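Local structure of tapirin (Caldicellulosiruptor hydrothermalis, 6N2C) at residues 233-239 against 253-259; 272-276 against 449-453; 360-365 against 381-387; 402-408 against 424-430. The protein probably binds cellulose through its zinc-containing beta-helical C-terminal domain, consistent with a role in attaching the thermophilic bacterium to plant biomass. Residues are numbered along the deposited sequence.

Interaction 1. Residues 233-239 against 253-259; sequences IVKNGSF and MYTKNGI
Phe239 (78 Å² covered) and Tyr254 (67 Å²) carry the largest buried areas where 233-239 and 253-259 lie side by side as successive parallel rungs. Ile233 pairs with Tyr254 and Val234 with Thr255, held by backbone hydrogen bonds Val234 N to Tyr254 O (2.9 Å) and Lys256 N to Val234 O (3.1 Å). Both chains then turn, 253-259 with one residue fewer between the ladders, so Phe239 pairs with Ile259. The hydrogen bonds Asn257 N to Gly237 O (3.0 Å) and Phe239 N to Gly258 O (3.1 Å) span the turn. Phe239, chi1 t, lies flat beneath the all-trans Met253, whose CE sits 3.6 Å from the ring centroid in a CH-pi, Met-aromatic contact. Tyr254, chi1 t, brings CD2 to 4.2 Å from Ile233 CG2; its OH, hydrogen-bonded to Asp277, is joined by a water (2.8 Å) to Lys235 O (2.7 Å). At Gly258, phi 119°, a side chain would jam against the preceding carbonyl O. Stacked turns linking two parallel sheets are the hallmark of a right-handed parallel beta-helix.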
loop_
_atom_site.group_PDB
_atom_site.type_symbol
_atom_site.label_atom_id
_atom_site.label_comp_id
_atom_site.label_asym_id
_atom_site.label_seq_id
_atom_site.Cartn_x
_atom_site.Cartn_y
_atom_site.Cartn_z
ATOM N N ILE A 233 0.431 6.277 -6.494
ATOM C CA ILE A 233 0.547 5.273 -7.513
ATOM C C ILE A 233 1.985 5.140 -7.921
ATOM O O ILE A 233 2.574 6.084 -8.330
ATOM C CB ILE A 233 -0.327 5.611 -8.782
ATOM C CG1 ILE A 233 -1.805 5.744 -8.353
ATOM C CG2 ILE A 233 -0.047 4.614 -9.930
ATOM C CD1 ILE A 233 -2.705 6.301 -9.444
ATOM N N VAL A 234 2.484 3.931 -7.818
ATOM C CA VAL A 234 3.887 3.584 -8.227
ATOM C C VAL A 234 3.732 2.564 -9.302
ATOM O O VAL A 234 3.539 1.355 -9.083
ATOM C CB VAL A 234 4.723 3.042 -7.060
ATOM C CG1 VAL A 234 6.186 2.974 -7.501
ATOM C CG2 VAL A 234 4.646 4.005 -5.874
ATOM N N LYS A 235 3.718 3.035 -10.522
ATOM C CA LYS A 235 3.232 2.205 -11.611
ATOM C C LYS A 235 4.212 1.026 -11.960
ATOM O O LYS A 235 3.737 -0.030 -12.353
ATOM C CB LYS A 235 3.128 3.100 -12.859
ATOM C CG LYS A 235 2.877 2.367 -14.102
ATOM C CD LYS A 235 1.464 2.343 -14.549
ATOM C CE LYS A 235 1.421 1.578 -15.879
ATOM N NZ LYS A 235 0.198 1.624 -16.658
ATOM N N ASN A 236 5.521 1.260 -11.902
ATOM C CA ASN A 236 6.537 0.282 -12.273
ATOM C C ASN A 236 7.602 0.143 -11.168
ATOM O O ASN A 236 8.785 -0.053 -11.449
ATOM C CB ASN A 236 7.196 0.708 -13.614
ATOM C CG ASN A 236 6.195 0.842 -14.728
ATOM O OD1 ASN A 236 5.587 -0.142 -15.135
ATOM N ND2 ASN A 236 6.043 2.055 -15.269
ATOM N N GLY A 237 7.194 0.261 -9.918
ATOM C CA GLY A 237 8.146 0.246 -8.834
ATOM C C GLY A 237 7.562 -0.104 -7.503
ATOM O O GLY A 237 6.378 -0.494 -7.426
ATOM N N SER A 238 8.338 0.077 -6.442
ATOM C CA SER A 238 7.862 -0.176 -5.072
ATOM C C SER A 238 7.699 1.094 -4.313
ATOM O O SER A 238 8.076 2.183 -4.795
ATOM C CB SER A 238 8.806 -1.094 -4.280
ATOM O OG SER A 238 9.015 -2.285 -4.958
ATOM N N PHE A 239 7.154 0.970 -3.112
ATOM C CA PHE A 239 7.143 2.042 -2.126
ATOM C C PHE A 239 8.004 1.561 -0.953
ATOM O O PHE A 239 7.770 0.452 -0.434
ATOM C CB PHE A 239 5.735 2.358 -1.688
ATOM C CG PHE A 239 5.652 3.570 -0.811
ATOM C CD1 PHE A 239 5.959 3.509 0.562
ATOM C CD2 PHE A 239 5.316 4.814 -1.339
ATOM C CE1 PHE A 239 5.938 4.679 1.355
ATOM C CE2 PHE A 239 5.266 5.940 -0.537
ATOM C CZ PHE A 239 5.575 5.876 0.788
ATOM N N MET A 253 -3.670 3.285 -2.657
ATOM C CA MET A 253 -2.239 3.176 -2.840
ATOM C C MET A 253 -2.018 1.944 -3.639
ATOM O O MET A 253 -2.432 0.834 -3.264
ATOM C CB MET A 253 -1.506 3.080 -1.488
ATOM C CG MET A 253 -0.007 2.862 -1.635
ATOM S SD MET A 253 0.717 3.108 -0.008
ATOM C CE MET A 253 2.436 2.994 -0.431
ATOM N N TYR A 254 -1.363 2.111 -4.811
ATOM C CA TYR A 254 -1.028 1.033 -5.703
ATOM C C TYR A 254 0.480 0.992 -5.921
ATOM O O TYR A 254 1.055 2.011 -6.171
ATOM C CB TYR A 254 -1.675 1.205 -7.134
ATOM C CG TYR A 254 -1.074 0.193 -8.124
ATOM C CD1 TYR A 254 -1.577 -1.134 -8.192
ATOM C CD2 TYR A 254 0.002 0.496 -8.989
ATOM C CE1 TYR A 254 -0.993 -2.077 -9.001
ATOM C CE2 TYR A 254 0.559 -0.452 -9.818
ATOM C CZ TYR A 254 0.064 -1.708 -9.856
ATOM O OH TYR A 254 0.602 -2.614 -10.686
ATOM N N THR A 255 1.116 -0.208 -5.899
ATOM C CA THR A 255 2.499 -0.370 -6.364
ATOM C C THR A 255 2.589 -1.621 -7.176
ATOM O O THR A 255 1.893 -2.584 -6.890
ATOM C CB THR A 255 3.534 -0.404 -5.233
ATOM O OG1 THR A 255 3.606 -1.712 -4.645
ATOM C CG2 THR A 255 3.329 0.651 -4.232
ATOM N N LYS A 256 3.425 -1.603 -8.210
ATOM C CA LYS A 256 3.654 -2.853 -8.930
ATOM C C LYS A 256 4.543 -3.847 -8.130
ATOM O O LYS A 256 4.315 -5.087 -8.103
ATOM C CB LYS A 256 4.314 -2.548 -10.256
ATOM C CG LYS A 256 4.355 -3.742 -11.170
ATOM C CD LYS A 256 5.266 -3.510 -12.386
ATOM C CE LYS A 256 5.581 -4.852 -13.047
ATOM N NZ LYS A 256 6.418 -4.729 -14.293
ATOM N N ASN A 257 5.626 -3.351 -7.646
ATOM C CA ASN A 257 6.713 -4.232 -7.174
ATOM C C ASN A 257 6.859 -4.387 -5.656
ATOM O O ASN A 257 7.851 -4.889 -5.203
ATOM C CB ASN A 257 8.038 -3.841 -7.822
ATOM C CG ASN A 257 8.021 -4.123 -9.324
ATOM O OD1 ASN A 257 7.279 -4.990 -9.775
ATOM N ND2 ASN A 257 8.736 -3.365 -10.065
ATOM N N GLY A 258 5.859 -3.965 -4.912
ATOM C CA GLY A 258 5.865 -4.187 -3.515
ATOM C C GLY A 258 5.840 -2.960 -2.625
ATOM O O GLY A 258 5.855 -1.817 -3.059
ATOM N N ILE A 259 5.706 -3.243 -1.328
ATOM C CA ILE A 259 5.806 -2.187 -0.323
ATOM C C ILE A 259 6.734 -2.732 0.764
ATOM O O ILE A 259 6.398 -3.735 1.411
ATOM C CB ILE A 259 4.465 -1.819 0.269
ATOM C CG1 ILE A 259 3.416 -1.476 -0.883
ATOM C CG2 ILE A 259 4.614 -0.718 1.299
ATOM C CD1 ILE A 259 2.031 -1.107 -0.358
HETATM O O HOH W 1 1.522 -1.410 -13.082
#

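Interaction 2. Residues 272-276 against 449-453; sequences SLLFS and IPAII
Phe275 lays one face of its ring under the CG2 methyl of Ile453, which stands 3.8 Å from the ring centroid and only 9° off the normal, a well-centred CH-pi contact. The ring belongs to strand 273-276, an extended run in which Leu273 and Phe275 point toward 449-453 while Leu274, between them, points away. Leu273 and Phe275 both have chi1 t, and Leu273 adds chi2 p. Facing them, residues 449 and 450 are extended and the chain enters a helix at 451, with Pro450 at the N-cap position and a weak bond from Ile453 N back to Pro450 O (3.0 Å). The backbones stay well apart, with CA atoms 9.1 Å apart for Leu273 and Pro450 and 8.1 Å for Phe275 and Ile453, so side chains fill the gap. Ile453, m for both chi angles, packs against both strand residues: its CG1 is 3.7 Å from Leu273 CD2 and 3.8 Å from Phe275 CD2. Leu273 CD2 also meets Pro450 CG at 3.8 Å, and Ile449 CD1 approaches the ring edge at Phe275 CE2, 4.3 Å away. Phe294 of the next rung stacks on Phe275, continuing the apolar surface. The helix thus packs on the outside of a beta-helix sheet. With no hydrogen bond across the two segments, the association rests on shape and apolar burial, some 237 Å² in all.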
loop_
_atom_site.group_PDB
_atom_site.type_symbol
_atom_site.label_atom_id
_atom_site.label_comp_id
_atom_site.label_asym_id
_atom_site.label_seq_id
_atom_site.Cartn_x
_atom_site.Cartn_y
_atom_site.Cartn_z
ATOM N N SER A 272 -9.280 3.065 1.862
ATOM C CA SER A 272 -10.177 2.311 0.938
ATOM C C SER A 272 -9.503 1.156 0.296
ATOM O O SER A 272 -9.960 0.052 0.463
ATOM C CB SER A 272 -10.732 3.307 -0.102
ATOM O OG SER A 272 -11.441 2.658 -1.133
ATOM N N LEU A 273 -8.416 1.360 -0.424
ATOM C CA LEU A 273 -7.806 0.254 -1.195
ATOM C C LEU A 273 -6.289 0.332 -1.115
ATOM O O LEU A 273 -5.722 1.389 -1.440
ATOM C CB LEU A 273 -8.238 0.367 -2.671
ATOM C CG LEU A 273 -7.708 -0.663 -3.674
ATOM C CD1 LEU A 273 -7.898 -2.117 -3.219
ATOM C CD2 LEU A 273 -8.249 -0.488 -5.100
ATOM N N LEU A 274 -5.644 -0.819 -0.803
ATOM C CA LEU A 274 -4.164 -0.951 -0.844
ATOM C C LEU A 274 -3.929 -2.095 -1.732
ATOM O O LEU A 274 -4.438 -3.217 -1.456
ATOM C CB LEU A 274 -3.655 -1.258 0.602
ATOM C CG LEU A 274 -2.182 -1.480 0.761
ATOM C CD1 LEU A 274 -1.484 -0.207 0.342
ATOM C CD2 LEU A 274 -1.866 -1.750 2.195
ATOM N N PHE A 275 -3.196 -1.889 -2.836
ATOM C CA PHE A 275 -3.042 -2.915 -3.850
ATOM C C PHE A 275 -1.605 -2.963 -4.272
ATOM O O PHE A 275 -1.079 -1.945 -4.724
ATOM C CB PHE A 275 -3.942 -2.565 -5.081
ATOM C CG PHE A 275 -4.167 -3.670 -6.016
ATOM C CD1 PHE A 275 -3.115 -4.182 -6.803
ATOM C CD2 PHE A 275 -5.432 -4.269 -6.130
ATOM C CE1 PHE A 275 -3.330 -5.245 -7.679
ATOM C CE2 PHE A 275 -5.611 -5.298 -7.009
ATOM C CZ PHE A 275 -4.586 -5.807 -7.760
ATOM N N SER A 276 -0.992 -4.149 -4.237
ATOM C CA SER A 276 0.330 -4.312 -4.804
ATOM C C SER A 276 0.373 -5.591 -5.614
ATOM O O SER A 276 -0.227 -6.579 -5.251
ATOM C CB SER A 276 1.437 -4.356 -3.753
ATOM O OG SER A 276 2.723 -4.343 -4.343
ATOM N N ILE A 449 -11.174 -7.691 -9.254
ATOM C CA ILE A 449 -10.146 -6.613 -9.339
ATOM C C ILE A 449 -10.867 -5.275 -9.626
ATOM O O ILE A 449 -11.687 -5.188 -10.593
ATOM C CB ILE A 449 -9.162 -6.843 -10.438
ATOM C CG1 ILE A 449 -8.412 -8.153 -10.264
ATOM C CG2 ILE A 449 -8.214 -5.667 -10.543
ATOM C CD1 ILE A 449 -7.906 -8.391 -8.865
ATOM N N PRO A 450 -10.648 -4.254 -8.781
ATOM C CA PRO A 450 -11.314 -2.983 -8.953
ATOM C C PRO A 450 -10.961 -2.373 -10.306
ATOM O O PRO A 450 -9.841 -2.460 -10.781
ATOM C CB PRO A 450 -10.755 -2.135 -7.821
ATOM C CG PRO A 450 -10.498 -3.126 -6.730
ATOM C CD PRO A 450 -9.829 -4.211 -7.565
ATOM N N ALA A 451 -11.968 -1.737 -10.893
ATOM C CA ALA A 451 -11.836 -1.116 -12.193
ATOM C C ALA A 451 -10.761 -0.072 -12.213
ATOM O O ALA A 451 -10.003 -0.034 -13.163
ATOM C CB ALA A 451 -13.150 -0.480 -12.642
ATOM N N ILE A 452 -10.645 0.663 -11.137
ATOM C CA ILE A 452 -9.594 1.681 -11.048
ATOM C C ILE A 452 -8.209 1.069 -11.208
ATOM O O ILE A 452 -7.329 1.663 -11.863
ATOM C CB ILE A 452 -9.725 2.572 -9.803
ATOM C CG1 ILE A 452 -8.907 3.821 -9.859
ATOM C CG2 ILE A 452 -9.317 1.796 -8.552
ATOM C CD1 ILE A 452 -9.207 4.756 -10.983
ATOM N N ILE A 453 -7.966 -0.120 -10.629
ATOM C CA ILE A 453 -6.679 -0.769 -10.766
ATOM C C ILE A 453 -6.443 -1.284 -12.171
ATOM O O ILE A 453 -5.339 -1.144 -12.719
ATOM C CB ILE A 453 -6.536 -1.965 -9.746
ATOM C CG1 ILE A 453 -6.677 -1.461 -8.313
ATOM C CG2 ILE A 453 -5.274 -2.792 -10.037
ATOM C CD1 ILE A 453 -5.592 -0.537 -7.796
#

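Interaction 3. Residues 360-365 against 381-387; sequences LDIIGS and LKIDGEV
Leu381 opens the second strand level with Leu360, its CD1 3.9 Å from Leu360 CD2 and 4.0 Å from Ile362 CD1. Strands 360-363 and 381-384 run parallel, axes 4.8 Å apart and inclined by 4°, in register from Leu360-Leu381 through Gly364-Gly385; then Ser365 lies nearest Val387. Lys382 N donates a backbone hydrogen bond to Leu360 O (2.9 Å) and Lys382 O accepts one from Ile362 N (2.9 Å); its side chain, trans through chi3, puts Lys382 CD 3.5 Å from Asp361 OD2. Ile383 shares a face with Leu381, its CG1 4.2 Å from Ile362 CD1. Asp384, on the opposite face, hydrogen-bonds through N to Ile362 O (3.1 Å) and through O to Gly364 N (2.6 Å), while its CB touches Ile363 CD1 at 3.8 Å. Gly364 and Gly385, CA atoms 4.7 Å apart, leave the strands at phi 93°, where a CB would press on the preceding carbonyl O. Glu386 centres an inverse gamma turn and sends its carboxylate to backbone amides of Asn406 and Ser407. Val387, buried, sets CG1 3.8 Å from Ile362 CG2. Strand 338-341 continues the sheet beyond 360-363 and strand 400-403 beyond 381-384, while Leu389, in strand 388-391 of another sheet, packs against Ile362 and Ile383.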
loop_
_atom_site.group_PDB
_atom_site.type_symbol
_atom_site.label_atom_id
_atom_site.label_comp_id
_atom_site.label_asym_id
_atom_site.label_seq_id
_atom_site.Cartn_x
_atom_site.Cartn_y
_atom_site.Cartn_z
ATOM N N LEU A 360 -3.178 -24.289 4.398
ATOM C CA LEU A 360 -3.151 -23.574 5.666
ATOM C C LEU A 360 -2.184 -24.348 6.571
ATOM O O LEU A 360 -2.425 -25.548 6.872
ATOM C CB LEU A 360 -4.552 -23.507 6.291
ATOM C CG LEU A 360 -4.569 -22.961 7.726
ATOM C CD1 LEU A 360 -3.960 -21.568 7.896
ATOM C CD2 LEU A 360 -5.926 -22.965 8.349
ATOM N N ASP A 361 -1.092 -23.719 6.975
ATOM C CA ASP A 361 -0.064 -24.438 7.777
ATOM C C ASP A 361 0.101 -23.706 9.071
ATOM O O ASP A 361 0.228 -22.489 9.050
ATOM C CB ASP A 361 1.280 -24.401 7.060
ATOM C CG ASP A 361 1.385 -25.315 5.841
ATOM O OD1 ASP A 361 0.422 -25.421 5.064
ATOM O OD2 ASP A 361 2.502 -25.935 5.648
ATOM N N ILE A 362 0.091 -24.426 10.216
ATOM C CA ILE A 362 0.261 -23.819 11.540
ATOM C C ILE A 362 1.335 -24.672 12.231
ATOM O O ILE A 362 1.142 -25.932 12.347
ATOM C CB ILE A 362 -1.013 -23.870 12.332
ATOM C CG1 ILE A 362 -2.239 -23.367 11.484
ATOM C CG2 ILE A 362 -0.987 -22.985 13.538
ATOM C CD1 ILE A 362 -3.503 -24.122 11.733
ATOM N N ILE A 363 2.459 -24.048 12.601
ATOM C CA ILE A 363 3.712 -24.809 12.845
ATOM C C ILE A 363 4.289 -24.369 14.158
ATOM O O ILE A 363 4.674 -23.184 14.331
ATOM C CB ILE A 363 4.782 -24.649 11.749
ATOM C CG1 ILE A 363 4.250 -24.928 10.331
ATOM C CG2 ILE A 363 5.979 -25.566 12.023
ATOM C CD1 ILE A 363 3.664 -26.295 10.064
ATOM N N GLY A 364 4.316 -25.294 15.145
ATOM C CA GLY A 364 4.884 -25.009 16.429
ATOM C C GLY A 364 3.978 -24.518 17.511
ATOM O O GLY A 364 2.909 -23.998 17.313
ATOM N N SER A 365 4.490 -24.641 18.738
ATOM C CA SER A 365 3.750 -24.418 19.930
ATOM C C SER A 365 3.398 -22.951 20.266
ATOM O O SER A 365 2.486 -22.707 21.051
ATOM C CB SER A 365 4.495 -25.115 21.135
ATOM O OG SER A 365 5.666 -24.385 21.478
ATOM N N LEU A 381 -4.688 -28.795 5.264
ATOM C CA LEU A 381 -4.383 -28.302 6.610
ATOM C C LEU A 381 -3.186 -29.059 7.134
ATOM O O LEU A 381 -3.236 -30.294 7.171
ATOM C CB LEU A 381 -5.509 -28.559 7.527
ATOM C CG LEU A 381 -5.357 -28.152 9.024
ATOM C CD1 LEU A 381 -5.108 -26.682 9.106
ATOM C CD2 LEU A 381 -6.568 -28.467 9.830
ATOM N N LYS A 382 -2.115 -28.347 7.528
ATOM C CA LYS A 382 -0.943 -28.950 8.185
ATOM C C LYS A 382 -0.788 -28.353 9.555
ATOM O O LYS A 382 -0.763 -27.137 9.692
ATOM C CB LYS A 382 0.355 -28.735 7.396
ATOM C CG LYS A 382 1.595 -29.334 8.045
ATOM C CD LYS A 382 2.788 -29.141 7.129
ATOM C CE LYS A 382 4.073 -29.676 7.699
ATOM N NZ LYS A 382 4.132 -31.181 7.962
ATOM N N ILE A 383 -0.784 -29.201 10.591
ATOM C CA ILE A 383 -0.555 -28.824 11.980
ATOM C C ILE A 383 0.691 -29.648 12.431
ATOM O O ILE A 383 0.726 -30.881 12.251
ATOM C CB ILE A 383 -1.759 -29.150 12.834
ATOM C CG1 ILE A 383 -2.902 -28.189 12.504
ATOM C CG2 ILE A 383 -1.420 -29.010 14.310
ATOM C CD1 ILE A 383 -4.178 -28.561 13.155
ATOM N N ASP A 384 1.751 -28.933 12.852
ATOM C CA ASP A 384 2.952 -29.535 13.375
ATOM C C ASP A 384 3.164 -28.958 14.753
ATOM O O ASP A 384 3.400 -27.729 14.932
ATOM C CB ASP A 384 4.112 -29.320 12.400
ATOM C CG ASP A 384 5.436 -29.814 12.938
ATOM O OD1 ASP A 384 5.416 -30.534 13.909
ATOM O OD2 ASP A 384 6.449 -29.432 12.347
ATOM N N GLY A 385 3.057 -29.798 15.762
ATOM C CA GLY A 385 3.192 -29.365 17.139
ATOM C C GLY A 385 1.955 -28.990 17.865
ATOM O O GLY A 385 0.856 -29.097 17.314
ATOM N N GLU A 386 2.122 -28.516 19.103
ATOM C CA GLU A 386 1.016 -28.244 19.995
ATOM C C GLU A 386 0.656 -26.819 19.718
ATOM O O GLU A 386 0.758 -25.924 20.561
ATOM C CB GLU A 386 1.372 -28.495 21.472
ATOM C CG GLU A 386 1.715 -30.019 21.752
ATOM C CD GLU A 386 0.497 -30.957 21.719
ATOM O OE1 GLU A 386 -0.666 -30.471 21.802
ATOM O OE2 GLU A 386 0.657 -32.217 21.556
ATOM N N VAL A 387 0.108 -26.628 18.507
ATOM C CA VAL A 387 -0.381 -25.291 18.121
ATOM C C VAL A 387 -1.496 -24.763 19.043
ATOM O O VAL A 387 -2.164 -25.493 19.738
ATOM C CB VAL A 387 -0.797 -25.292 16.611
ATOM C CG1 VAL A 387 0.379 -25.706 15.750
ATOM C CG2 VAL A 387 -2.001 -26.172 16.343
#

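Interaction 4. Residues 402-408 against 424-430; sequences ISNLNSG and QNIPSGI
Apolar packing dominates where the turn after strand 400-403 meets the irregular segment 424-430. Pro427 has the largest share, 78 Å² covered, and its CG lies 4.0 Å from Leu405 CG. Leu405, chi1 t and chi2 p, also reaches Ile430: Leu405 CD2 is 4.2 Å from Ile430 CD1. At the strand end Ile402, chi1 p and chi2 t, extends CD1 to 4.0 Å from Ile426 CG1.

Van der Waals contacts of carbon with carbonyl oxygen form a second group. Pro427 CG is 3.5 Å from Leu405 O, Pro427 CB 3.3 Å from Asn406 O, and Ile402 CD1 3.6 Å from Gln424 O. Gly408, phi 64°, leaves space for Ile430, whose CG2 is 3.6 Å from Gly408 O; a CB here would clash with Ile430 CD1.

Water supplies the polar links. One molecule donates to Asn425 O (2.9 Å) and, weakly, to Leu405 O (3.5 Å); another donates to Ser407 O (3.0 Å) and accepts from Gly429 N (2.9 Å). Within 424-430, Ile430 N bonds to Pro427 O at 3.1 Å, closing a tight turn.

Strand 400-403 is outermost in its sheet, and 424-430, a loop before strand 434-436, lies beside this edge strand. Because no direct hydrogen bond spans the segments, proline and aliphatic packing with bridging waters replaces the ladder here, covering the edge strand without extending its sheet.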
loop_
_atom_site.group_PDB
_atom_site.type_symbol
_atom_site.label_atom_id
_atom_site.label_comp_id
_atom_site.label_asym_id
_atom_site.label_seq_id
_atom_site.Cartn_x
_atom_site.Cartn_y
_atom_site.Cartn_z
ATOM N N ILE A 402 -1.032 -34.143 10.190
ATOM C CA ILE A 402 -0.668 -33.850 11.566
ATOM C C ILE A 402 0.676 -34.508 11.922
ATOM O O ILE A 402 1.025 -35.587 11.403
ATOM C CB ILE A 402 -1.756 -34.243 12.551
ATOM C CG1 ILE A 402 -2.242 -35.703 12.326
ATOM C CG2 ILE A 402 -2.939 -33.297 12.424
ATOM C CD1 ILE A 402 -3.003 -36.253 13.522
ATOM N N SER A 403 1.428 -33.803 12.754
ATOM C CA SER A 403 2.694 -34.349 13.300
ATOM C C SER A 403 3.023 -33.706 14.599
ATOM O O SER A 403 2.627 -32.572 14.881
ATOM C CB SER A 403 3.812 -34.204 12.311
ATOM O OG SER A 403 4.074 -32.863 12.005
ATOM N N ASN A 404 3.809 -34.432 15.420
ATOM C CA ASN A 404 4.271 -33.908 16.728
ATOM C C ASN A 404 3.135 -33.391 17.520
ATOM O O ASN A 404 3.251 -32.445 18.262
ATOM C CB ASN A 404 5.373 -32.898 16.531
ATOM C CG ASN A 404 6.554 -33.511 15.845
ATOM O OD1 ASN A 404 7.099 -34.518 16.336
ATOM N ND2 ASN A 404 6.976 -32.930 14.705
ATOM N N LEU A 405 1.982 -34.040 17.363
ATOM C CA LEU A 405 0.786 -33.563 18.016
ATOM C C LEU A 405 0.356 -34.745 18.855
ATOM O O LEU A 405 -0.202 -35.773 18.301
ATOM C CB LEU A 405 -0.297 -33.249 16.942
ATOM C CG LEU A 405 -1.648 -32.805 17.535
ATOM C CD1 LEU A 405 -1.486 -31.531 18.324
ATOM C CD2 LEU A 405 -2.744 -32.686 16.464
ATOM N N ASN A 406 0.608 -34.619 20.165
ATOM C CA ASN A 406 0.364 -35.705 21.105
ATOM C C ASN A 406 -0.820 -35.527 22.000
ATOM O O ASN A 406 -1.511 -36.515 22.278
ATOM C CB ASN A 406 1.634 -35.930 21.911
ATOM C CG ASN A 406 2.787 -36.244 21.005
ATOM O OD1 ASN A 406 2.688 -37.174 20.174
ATOM N ND2 ASN A 406 3.844 -35.422 21.067
ATOM N N SER A 407 -1.073 -34.321 22.486
ATOM C CA SER A 407 -2.259 -34.075 23.308
ATOM C C SER A 407 -3.360 -33.272 22.608
ATOM O O SER A 407 -4.508 -33.538 22.811
ATOM C CB SER A 407 -1.891 -33.374 24.599
ATOM O OG SER A 407 -1.449 -32.047 24.385
ATOM N N GLY A 408 -2.986 -32.286 21.803
ATOM C CA GLY A 408 -3.966 -31.319 21.301
ATOM C C GLY A 408 -4.653 -30.419 22.333
ATOM O O GLY A 408 -5.696 -29.914 22.059
ATOM N N GLN A 424 -5.287 -40.327 10.495
ATOM C CA GLN A 424 -4.995 -41.368 11.470
ATOM C C GLN A 424 -4.246 -40.719 12.666
ATOM O O GLN A 424 -3.646 -39.648 12.561
ATOM C CB GLN A 424 -4.044 -42.402 10.838
ATOM C CG GLN A 424 -4.592 -43.272 9.734
ATOM C CD GLN A 424 -3.450 -44.039 8.974
ATOM O OE1 GLN A 424 -2.352 -44.284 9.509
ATOM N NE2 GLN A 424 -3.748 -44.439 7.740
ATOM N N ASN A 425 -4.184 -41.468 13.752
ATOM C CA ASN A 425 -3.344 -41.184 14.931
ATOM C C ASN A 425 -3.660 -39.778 15.588
ATOM O O ASN A 425 -2.764 -39.115 16.122
ATOM C CB ASN A 425 -1.880 -41.240 14.564
ATOM C CG ASN A 425 -1.459 -42.595 13.996
ATOM O OD1 ASN A 425 -2.007 -43.614 14.363
ATOM N ND2 ASN A 425 -0.572 -42.555 13.012
ATOM N N ILE A 426 -4.913 -39.375 15.522
ATOM C CA ILE A 426 -5.363 -38.108 16.206
ATOM C C ILE A 426 -5.332 -38.379 17.740
ATOM O O ILE A 426 -5.788 -39.420 18.172
ATOM C CB ILE A 426 -6.746 -37.737 15.825
ATOM C CG1 ILE A 426 -6.777 -37.400 14.303
ATOM C CG2 ILE A 426 -7.195 -36.492 16.617
ATOM C CD1 ILE A 426 -8.171 -37.337 13.699
ATOM N N PRO A 427 -4.829 -37.412 18.547
ATOM C CA PRO A 427 -4.915 -37.620 19.991
ATOM C C PRO A 427 -6.336 -37.784 20.490
ATOM O O PRO A 427 -7.223 -37.078 20.069
ATOM C CB PRO A 427 -4.337 -36.310 20.589
ATOM C CG PRO A 427 -3.440 -35.777 19.550
ATOM C CD PRO A 427 -4.054 -36.206 18.207
ATOM N N SER A 428 -6.543 -38.698 21.446
ATOM C CA SER A 428 -7.894 -39.052 21.797
ATOM C C SER A 428 -8.711 -37.867 22.300
ATOM O O SER A 428 -9.936 -37.868 22.143
ATOM C CB SER A 428 -7.894 -40.185 22.857
ATOM O OG SER A 428 -7.186 -39.738 24.020
ATOM N N GLY A 429 -8.088 -36.934 22.967
ATOM C CA GLY A 429 -8.810 -35.773 23.530
ATOM C C GLY A 429 -9.338 -34.738 22.525
ATOM O O GLY A 429 -10.171 -33.919 22.873
ATOM N N ILE A 430 -8.903 -34.829 21.273
ATOM C CA ILE A 430 -9.528 -33.997 20.182
ATOM C C ILE A 430 -10.156 -34.781 19.072
ATOM O O ILE A 430 -10.681 -34.207 18.124
ATOM C CB ILE A 430 -8.576 -32.954 19.605
ATOM C CG1 ILE A 430 -7.313 -33.600 19.050
ATOM C CG2 ILE A 430 -8.281 -31.926 20.682
ATOM C CD1 ILE A 430 -6.536 -32.655 18.195
HETATM O O HOH W 2 -1.584 -38.917 18.761
HETATM O O HOH W 3 -5.474 -36.176 23.852
#

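In the fold
The four contacts sample two separate regions of one beta-helix. Interactions 1 and 2 adjoin, centres 12 Å apart, because strands 252-255 and 273-276 are neighbours: Met253 O and Phe275 N lie 2.9 Å apart, and Thr255 OG1 and Ser276 OG 2.8 Å, both probable hydrogen bonds. Interactions 3 and 4 likewise adjoin, centres 11 Å apart, where Glu386 OE2 meets Asn406 N at 2.8 Å and Ser407 N at 2.9 Å. The two pairs are remote, nearest atoms about 20 Å apart between interactions 2 and 3. Interaction 2 spans interactions 3 and 4 in sequence, while interaction 1 precedes it. All lie away from the zinc site of His530, Asp532 and Glu551.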